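Local structure of endoglucanase E-5 (Thermobifida fusca, 2CKR) at residues V229-T234 against T263-S268. The protein hydrolyses internal beta-1,4-glucosidic linkages in cellulose, lichenin and cereal beta-D-glucans, the chain here being its family 5 catalytic domain. The protein carries 1 engineered substitution. Sequence-based numbering, arbitrary orientation.
Engineered in segment 229-234: Q231 (natural residue Glu).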
# COMPACT_ATOMS: atom_id res chain seq x y z
N VAL A 229 -3.84 -0.07 5.66
CA VAL A 229 -3.92 1.28 5.13
C VAL A 229 -2.79 1.40 4.11
O VAL A 229 -1.66 1.72 4.47
CB VAL A 229 -3.86 2.32 6.27
CG1 VAL A 229 -3.77 3.75 5.73
CG2 VAL A 229 -5.08 2.14 7.18
N THR A 230 -3.09 1.08 2.86
CA THR A 230 -2.04 1.04 1.84
C THR A 230 -1.66 2.42 1.33
O THR A 230 -0.65 2.57 0.66
CB THR A 230 -2.43 0.14 0.65
OG1 THR A 230 -3.73 0.48 0.19
CG2 THR A 230 -2.56 -1.33 1.07
N GLN A 231 -2.48 3.42 1.63
CA GLN A 231 -2.18 4.78 1.20
C GLN A 231 -2.81 5.80 2.14
O GLN A 231 -4.02 5.81 2.32
CB GLN A 231 -2.68 5.01 -0.23
CG GLN A 231 -1.95 6.07 -0.98
CD GLN A 231 -2.35 6.15 -2.44
OE1 GLN A 231 -2.15 5.20 -3.19
NE2 GLN A 231 -2.88 7.30 -2.86
N PHE A 232 -1.99 6.66 2.74
CA PHE A 232 -2.53 7.76 3.53
C PHE A 232 -1.62 8.96 3.52
O PHE A 232 -0.43 8.85 3.27
CB PHE A 232 -2.84 7.33 4.96
CG PHE A 232 -1.65 7.37 5.89
CD1 PHE A 232 -0.81 6.29 5.99
CD2 PHE A 232 -1.37 8.50 6.65
CE1 PHE A 232 0.28 6.32 6.83
CE2 PHE A 232 -0.27 8.54 7.50
CZ PHE A 232 0.54 7.44 7.59
N GLY A 233 -2.21 10.13 3.75
CA GLY A 233 -1.44 11.36 3.88
C GLY A 233 -1.94 12.16 5.07
O GLY A 233 -2.98 11.84 5.65
N THR A 234 -1.17 13.19 5.42
CA THR A 234 -1.52 14.12 6.48
C THR A 234 -2.14 15.40 5.93
O THR A 234 -2.57 16.24 6.70
CB THR A 234 -0.28 14.49 7.32
OG1 THR A 234 0.75 15.05 6.47
CG2 THR A 234 0.36 13.26 7.91
N THR A 263 1.17 2.20 4.95
CA THR A 263 2.24 2.76 4.12
C THR A 263 1.86 4.18 3.70
O THR A 263 0.83 4.40 3.10
CB THR A 263 2.54 1.87 2.89
OG1 THR A 263 1.33 1.42 2.28
CG2 THR A 263 3.25 0.58 3.33
N LYS A 264 2.73 5.14 4.02
CA LYS A 264 2.43 6.55 3.77
C LYS A 264 2.71 6.94 2.31
O LYS A 264 3.71 6.53 1.73
CB LYS A 264 3.25 7.44 4.71
CG LYS A 264 2.75 8.88 4.75
CD LYS A 264 3.70 9.77 5.53
CE LYS A 264 3.32 11.26 5.46
NZ LYS A 264 2.77 11.70 4.14
N TRP A 265 1.81 7.75 1.75
CA TRP A 265 1.98 8.35 0.44
C TRP A 265 2.72 9.68 0.65
O TRP A 265 2.13 10.59 1.24
CB TRP A 265 0.58 8.65 -0.09
CG TRP A 265 0.47 9.12 -1.49
CD1 TRP A 265 0.12 10.37 -1.92
CD2 TRP A 265 0.66 8.34 -2.67
NE1 TRP A 265 0.11 10.42 -3.29
CE2 TRP A 265 0.44 9.18 -3.78
CE3 TRP A 265 1.03 7.01 -2.90
CZ2 TRP A 265 0.56 8.74 -5.09
CZ3 TRP A 265 1.14 6.56 -4.21
CH2 TRP A 265 0.90 7.42 -5.29
N ASN A 266 3.96 9.85 0.19
CA ASN A 266 4.75 8.91 -0.61
C ASN A 266 6.26 9.21 -0.55
O ASN A 266 6.68 10.31 -0.17
CB ASN A 266 4.29 8.95 -2.08
CG ASN A 266 4.47 10.32 -2.73
OD1 ASN A 266 5.57 10.71 -3.09
ND2 ASN A 266 3.37 11.05 -2.89
N TYR A 267 7.05 8.23 -0.98
CA TYR A 267 8.52 8.25 -0.93
C TYR A 267 9.07 8.76 -2.25
O TYR A 267 9.57 8.00 -3.09
CB TYR A 267 9.04 6.84 -0.63
CG TYR A 267 10.44 6.79 -0.03
CD1 TYR A 267 10.69 7.31 1.24
CD2 TYR A 267 11.51 6.24 -0.75
CE1 TYR A 267 11.97 7.28 1.80
CE2 TYR A 267 12.80 6.19 -0.19
CZ TYR A 267 13.01 6.72 1.08
OH TYR A 267 14.27 6.69 1.63
N SER A 268 8.94 10.07 -2.45
CA SER A 268 9.42 10.72 -3.67
C SER A 268 9.73 12.17 -3.38
O SER A 268 9.47 12.66 -2.28
CB SER A 268 8.38 10.66 -4.78
OG SER A 268 7.43 11.70 -4.65
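T263 N donates to V229 O (2.9 Å) and W265 N to F232 O (2.9 Å), the two backbone hydrogen bonds between 229-234 and 263-268. Between them a side chain adds a third: T263 OG1 donates to T230 O at 2.8 Å, from above the carbonyl plane. F232 N, buried here, has no hydrogen-bond partner; T263 O stays 3.6 Å from it and at the same distance from Q231 CA, a CA-H...O contact. On the side of Q231, the engineered replacement of the natural glutamate, the contact is a stack. With CG anti to the backbone N (chi1 -155°) and the chain extended, the Q231 amide lies flat over one face of the W265 indole, the planes 14° apart and CD 3.5 Å from CE3. The amide's rotation is fixed further by Y206 at NE2 and R61 at OE1. N266 ND2 lies above the opposite indole face, toward its rim, just past the cis peptide that follows W265. Apolar packing fills the side of F232 and K264, whose side chains cross nearly at right angles; K264 CG makes a CH-pi contact, 4.1 Å from the ring centroid. These are the seventh and eighth strands of a TIM barrel, a beta-alpha-beta unit with helix 245-258; position 231 probably holds the natural nucleophile, beside E139, the probable proton donor of the family 5 active site.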